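Local coordinates for protein esterase (Thermotoga maritima, PDB 3DOH) that probably hydrolyses carboxylic esters, as a thermostable esterase that carries an immunoglobulin-like domain ahead of an alpha/beta-hydrolase domain, at residues K7-I12 with E127-K132. Residues are numbered along the deposited sequence; the frame is centred on the assembly and turned at random.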
loop_
_atom_site.group_PDB
_atom_site.type_symbol
_atom_site.label_atom_id
_atom_site.label_comp_id
_atom_site.label_asym_id
_atom_site.label_seq_id
_atom_site.Cartn_x
_atom_site.Cartn_y
_atom_site.Cartn_z
ATOM N N LYS A 7 14.988 -38.862 -10.848
ATOM C CA LYS A 7 16.332 -39.375 -10.579
ATOM C C LYS A 7 16.987 -38.760 -9.338
ATOM O O LYS A 7 17.710 -39.451 -8.610
ATOM C CB LYS A 7 17.229 -39.206 -11.817
ATOM C CG LYS A 7 16.548 -39.629 -13.155
ATOM C CD LYS A 7 17.541 -40.411 -14.089
ATOM C CE LYS A 7 17.774 -41.891 -13.648
ATOM N NZ LYS A 7 18.688 -42.629 -14.597
ATOM N N SER A 8 16.741 -37.472 -9.115
ATOM C CA SER A 8 17.306 -36.761 -7.970
ATOM C C SER A 8 16.686 -35.395 -7.850
ATOM O O SER A 8 16.105 -34.867 -8.811
ATOM C CB SER A 8 18.820 -36.577 -8.108
ATOM O OG SER A 8 19.103 -35.824 -9.273
ATOM N N VAL A 9 16.808 -34.867 -6.637
ATOM C CA VAL A 9 16.454 -33.502 -6.298
ATOM C C VAL A 9 17.617 -32.902 -5.517
ATOM O O VAL A 9 17.999 -33.380 -4.455
ATOM C CB VAL A 9 15.136 -33.435 -5.548
ATOM C CG1 VAL A 9 14.194 -34.487 -6.104
ATOM C CG2 VAL A 9 15.368 -33.716 -4.121
ATOM N N THR A 10 18.233 -31.898 -6.109
ATOM C CA THR A 10 19.495 -31.414 -5.646
ATOM C C THR A 10 19.319 -29.967 -5.228
ATOM O O THR A 10 18.824 -29.135 -5.983
ATOM C CB THR A 10 20.529 -31.494 -6.750
ATOM O OG1 THR A 10 20.504 -32.792 -7.352
ATOM C CG2 THR A 10 21.899 -31.223 -6.191
ATOM N N LEU A 11 19.694 -29.701 -3.995
ATOM C CA LEU A 11 19.717 -28.378 -3.428
ATOM C C LEU A 11 20.915 -27.606 -3.930
ATOM O O LEU A 11 22.042 -28.036 -3.725
ATOM C CB LEU A 11 19.826 -28.539 -1.921
ATOM C CG LEU A 11 18.512 -28.590 -1.143
ATOM C CD1 LEU A 11 17.395 -29.166 -1.988
ATOM C CD2 LEU A 11 18.684 -29.293 0.209
ATOM N N ILE A 12 20.699 -26.484 -4.601
ATOM C CA ILE A 12 21.824 -25.659 -5.016
ATOM C C ILE A 12 22.028 -24.530 -3.989
ATOM O O ILE A 12 21.089 -23.729 -3.729
ATOM C CB ILE A 12 21.637 -25.064 -6.441
ATOM C CG1 ILE A 12 21.054 -26.094 -7.414
ATOM C CG2 ILE A 12 22.958 -24.465 -6.958
ATOM C CD1 ILE A 12 21.999 -27.279 -7.714
ATOM N N GLU A 127 3.891 -37.466 -13.942
ATOM C CA GLU A 127 2.900 -37.265 -12.897
ATOM C C GLU A 127 3.513 -36.557 -11.677
ATOM O O GLU A 127 4.726 -36.644 -11.441
ATOM C CB GLU A 127 2.215 -38.601 -12.523
ATOM C CG GLU A 127 1.320 -39.216 -13.645
ATOM C CD GLU A 127 0.037 -38.400 -13.958
ATOM O OE1 GLU A 127 -0.729 -38.104 -13.020
ATOM O OE2 GLU A 127 -0.216 -38.055 -15.145
ATOM N N PRO A 128 2.683 -35.804 -10.929
ATOM C CA PRO A 128 3.079 -35.216 -9.642
ATOM C C PRO A 128 3.906 -36.152 -8.714
ATOM O O PRO A 128 3.656 -37.364 -8.651
ATOM C CB PRO A 128 1.741 -34.894 -9.003
ATOM C CG PRO A 128 0.844 -34.600 -10.144
ATOM C CD PRO A 128 1.309 -35.428 -11.303
ATOM N N PHE A 129 4.896 -35.586 -8.023
ATOM C CA PHE A 129 5.686 -36.321 -7.025
ATOM C C PHE A 129 6.036 -35.387 -5.880
ATOM O O PHE A 129 5.976 -34.173 -6.020
ATOM C CB PHE A 129 6.982 -36.916 -7.635
ATOM C CG PHE A 129 8.115 -35.920 -7.755
ATOM C CD1 PHE A 129 8.971 -35.662 -6.653
ATOM C CD2 PHE A 129 8.308 -35.206 -8.940
ATOM C CE1 PHE A 129 9.987 -34.743 -6.752
ATOM C CE2 PHE A 129 9.303 -34.271 -9.039
ATOM C CZ PHE A 129 10.154 -34.047 -7.954
ATOM N N THR A 130 6.432 -35.957 -4.755
ATOM C CA THR A 130 6.868 -35.181 -3.607
ATOM C C THR A 130 8.033 -35.917 -3.023
ATOM O O THR A 130 8.080 -37.130 -3.090
ATOM C CB THR A 130 5.786 -35.082 -2.563
ATOM O OG1 THR A 130 4.609 -34.576 -3.181
ATOM C CG2 THR A 130 6.194 -34.141 -1.443
ATOM N N SER A 131 8.978 -35.180 -2.445
ATOM C CA SER A 131 10.281 -35.737 -2.101
ATOM C C SER A 131 11.063 -34.804 -1.179
ATOM O O SER A 131 11.060 -33.587 -1.363
ATOM C CB SER A 131 11.092 -36.026 -3.366
ATOM O OG SER A 131 12.363 -36.564 -3.046
ATOM N N LYS A 132 11.733 -35.385 -0.188
ATOM C CA LYS A 132 12.905 -34.741 0.447
ATOM C C LYS A 132 13.986 -34.559 -0.646
ATOM O O LYS A 132 13.835 -35.070 -1.762
ATOM C CB LYS A 132 13.427 -35.587 1.617
ATOM C CG LYS A 132 12.643 -35.447 2.938
ATOM C CD LYS A 132 12.435 -36.847 3.572
ATOM C CE LYS A 132 12.000 -36.852 5.091
ATOM N NZ LYS A 132 10.772 -36.006 5.466
#
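In the N-terminal immunoglobulin-like domain, Val9 on the first strand reaches across to Phe129, Ser131 and Lys132 on the last strand. The two short strand segments, 8-12 and 129-132, pass 8.2 Å apart at their axes. Their directions differ by 50°, and no hydrogen bond joins them here. The link is made by one branched side chain, whose two methyls meet different partners. CG1 of Val9 lies anti to its own carbonyl carbon, near both Phe129 and Ser131. It meets the Phe129 ring obliquely, 4.3 Å from CE1. The same methyl is 4.1 Å from OG of Ser131. The second methyl, CG2 of Val9, is turned to the carbonyl O of Lys132. CB of Ser131 lies in the plane of the Phe129 ring, at its edge. With chi1 at 180°, Ser131 OG is anti to its backbone N, and it donates a hydrogen bond to the O of Lys132; this bond is modelled as very short, and its length is doubtful. Farther along strand 129-139 the strands pair directly, with backbone hydrogen bonds between Val9 and Thr134 and between Leu11 and Asp135. On strand 129-139, Thr130 OG1 is hydrogen-bonded to Ser113 OG of the neighbouring strand 110-114. The contact is side-chain packing, by van der Waals touch, where the first and last strands splay apart before they pair in an immunoglobulin-like beta-sandwich.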